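Local atomic coordinates of chitinase (Thermococcus chitonophagus, PDB entry 5XSW), a protein that probably hydrolyses chitin as an endochitinase, this chain being the part of a longer archaeal protein that includes a glycan-binding pocket. Residues E108-P113 / M302-L307. Numbering follows the deposited sequence.
Sequences ESIIYP and MERELL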
loop_
_atom_site.group_PDB
_atom_site.type_symbol
_atom_site.label_atom_id
_atom_site.label_comp_id
_atom_site.label_asym_id
_atom_site.label_seq_id
_atom_site.Cartn_x
_atom_site.Cartn_y
_atom_site.Cartn_z
ATOM N N GLU A 108 2.093 20.234 -13.587
ATOM C CA GLU A 108 1.631 21.624 -13.510
ATOM C C GLU A 108 0.383 21.864 -14.391
ATOM O O GLU A 108 -0.411 22.748 -14.127
ATOM C CB GLU A 108 2.810 22.556 -13.927
ATOM C CG GLU A 108 3.980 22.470 -12.919
ATOM C CD GLU A 108 5.248 23.241 -13.335
ATOM O OE1 GLU A 108 5.261 23.781 -14.454
ATOM O OE2 GLU A 108 6.227 23.283 -12.543
ATOM N N SER A 109 0.204 21.067 -15.432
ATOM C CA SER A 109 -0.909 21.297 -16.359
ATOM C C SER A 109 -2.150 20.409 -16.129
ATOM O O SER A 109 -3.007 20.239 -17.014
ATOM C CB SER A 109 -0.397 21.091 -17.779
ATOM O OG SER A 109 -0.087 19.729 -17.993
ATOM N N ILE A 110 -2.243 19.796 -14.956
ATOM C CA ILE A 110 -3.336 18.855 -14.770
ATOM C C ILE A 110 -4.649 19.568 -14.887
ATOM O O ILE A 110 -4.829 20.700 -14.347
ATOM C CB ILE A 110 -3.209 18.125 -13.384
ATOM C CG1 ILE A 110 -4.300 17.068 -13.266
ATOM C CG2 ILE A 110 -3.253 19.109 -12.214
ATOM C CD1 ILE A 110 -3.869 15.938 -12.172
ATOM N N ILE A 111 -5.561 18.953 -15.628
ATOM C CA ILE A 111 -6.880 19.551 -15.848
ATOM C C ILE A 111 -7.925 19.098 -14.827
ATOM O O ILE A 111 -8.228 17.891 -14.747
ATOM C CB ILE A 111 -7.419 19.234 -17.251
ATOM C CG1 ILE A 111 -6.479 19.811 -18.347
ATOM C CG2 ILE A 111 -8.929 19.765 -17.396
ATOM C CD1 ILE A 111 -6.797 19.195 -19.727
ATOM N N TYR A 112 -8.460 20.042 -14.046
ATOM C CA TYR A 112 -9.573 19.738 -13.147
ATOM C C TYR A 112 -10.747 20.643 -13.564
ATOM O O TYR A 112 -10.779 21.787 -13.193
ATOM C CB TYR A 112 -9.209 20.002 -11.677
ATOM C CG TYR A 112 -8.403 18.845 -11.093
ATOM C CD1 TYR A 112 -8.992 17.572 -10.975
ATOM C CD2 TYR A 112 -7.072 19.010 -10.718
ATOM C CE1 TYR A 112 -8.232 16.446 -10.463
ATOM C CE2 TYR A 112 -6.315 17.918 -10.210
ATOM C CZ TYR A 112 -6.940 16.649 -10.079
ATOM O OH TYR A 112 -6.207 15.586 -9.582
ATOM N N PRO A 113 -11.708 20.097 -14.261
ATOM C CA PRO A 113 -12.735 20.969 -14.839
ATOM C C PRO A 113 -13.603 21.652 -13.781
ATOM O O PRO A 113 -13.798 21.151 -12.683
ATOM C CB PRO A 113 -13.584 20.014 -15.672
ATOM C CG PRO A 113 -12.778 18.668 -15.748
ATOM C CD PRO A 113 -11.891 18.656 -14.576
ATOM N N MET A 302 -5.181 9.403 -7.750
ATOM C CA MET A 302 -3.773 9.149 -7.561
ATOM C C MET A 302 -3.151 8.641 -8.857
ATOM O O MET A 302 -2.067 9.049 -9.208
ATOM C CB MET A 302 -3.558 8.123 -6.450
ATOM C CG MET A 302 -2.125 7.645 -6.305
ATOM S SD MET A 302 -1.701 6.278 -7.398
ATOM C CE MET A 302 -2.471 4.910 -6.544
ATOM N N GLU A 303 -3.845 7.768 -9.569
ATOM C CA GLU A 303 -3.297 7.255 -10.811
ATOM C C GLU A 303 -3.089 8.391 -11.808
ATOM O O GLU A 303 -2.035 8.507 -12.409
ATOM C CB GLU A 303 -4.246 6.239 -11.432
ATOM C CG GLU A 303 -4.613 5.057 -10.560
ATOM C CD GLU A 303 -5.675 4.196 -11.201
ATOM O OE1 GLU A 303 -5.630 4.035 -12.425
ATOM O OE2 GLU A 303 -6.557 3.700 -10.491
ATOM N N ARG A 304 -4.095 9.246 -11.934
ATOM C CA ARG A 304 -4.053 10.352 -12.870
ATOM C C ARG A 304 -2.959 11.337 -12.514
ATOM O O ARG A 304 -2.215 11.763 -13.373
ATOM C CB ARG A 304 -5.404 11.059 -12.914
ATOM C CG ARG A 304 -5.565 12.050 -14.051
ATOM C CD ARG A 304 -7.027 12.281 -14.362
ATOM N NE ARG A 304 -7.266 13.305 -15.369
ATOM C CZ ARG A 304 -7.456 14.588 -15.101
ATOM N NH1 ARG A 304 -7.412 15.028 -13.857
ATOM N NH2 ARG A 304 -7.682 15.437 -16.084
ATOM N N GLU A 305 -2.855 11.656 -11.230
ATOM C CA GLU A 305 -1.809 12.535 -10.715
ATOM C C GLU A 305 -0.427 11.955 -10.950
ATOM O O GLU A 305 0.538 12.700 -11.263
ATOM C CB GLU A 305 -1.985 12.849 -9.215
ATOM C CG GLU A 305 -3.241 13.769 -8.848
ATOM C CD GLU A 305 -2.940 15.294 -8.876
ATOM O OE1 GLU A 305 -1.773 15.653 -9.158
ATOM O OE2 GLU A 305 -3.850 16.124 -8.529
ATOM N N LEU A 306 -0.290 10.638 -10.792
ATOM C CA LEU A 306 1.019 10.004 -10.981
ATOM C C LEU A 306 1.441 10.105 -12.482
ATOM O O LEU A 306 2.621 10.371 -12.804
ATOM C CB LEU A 306 0.974 8.513 -10.575
ATOM C CG LEU A 306 2.240 7.718 -10.816
ATOM C CD1 LEU A 306 3.399 8.206 -9.963
ATOM C CD2 LEU A 306 1.912 6.227 -10.493
ATOM N N LEU A 307 0.504 9.811 -13.370
ATOM C CA LEU A 307 0.778 9.900 -14.804
ATOM C C LEU A 307 1.232 11.332 -15.140
ATOM O O LEU A 307 2.272 11.549 -15.777
ATOM C CB LEU A 307 -0.439 9.493 -15.604
ATOM C CG LEU A 307 -0.620 7.946 -15.641
ATOM C CD1 LEU A 307 -1.983 7.495 -16.102
ATOM C CD2 LEU A 307 0.480 7.198 -16.450
HETATM O O HOH W 1 -7.189 13.579 -11.355
#
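Arg304, on helix 288-311, reaches the loop that follows strand 98-104 and takes the backbone carbonyl of Ile111 end-on with two nitrogens. NH2 lies 2.8 Å from Ile111 O, in the carbonyl plane on a lone pair, with an N-H...O angle of 154°. NH1, 3.1 Å from the same Ile111 O, makes a more bent bond (139°), tilted from that plane. With CG of Arg304 anti to the backbone N and the chain extended from CG to NE, the guanidinium is carried out to the loop.

The next residue, Glu305, bends at chi2 (-89°), and its OE2 accepts the phenol proton of Tyr112, 2.6 Å from OH. OE2 sits at the ring edge, while OH meets the carboxylate from above its plane. A water 2.9 Å from Arg304 NH1 accepts from it and donates to Tyr112 OH. Ile110, whose CB points toward the helix, packs CD1 3.5 Å from Glu305 CD, the two side chains crossing at about a right angle.

Salt bridges from Arg304 to Glu328 and from Glu305 to Arg106 would favour both ionised states. The loop beyond the N-terminal β-strands is thus joined to helix 288-311 by hydrogen bonds to two buried charged side chains, bonds that their charges probably strengthen.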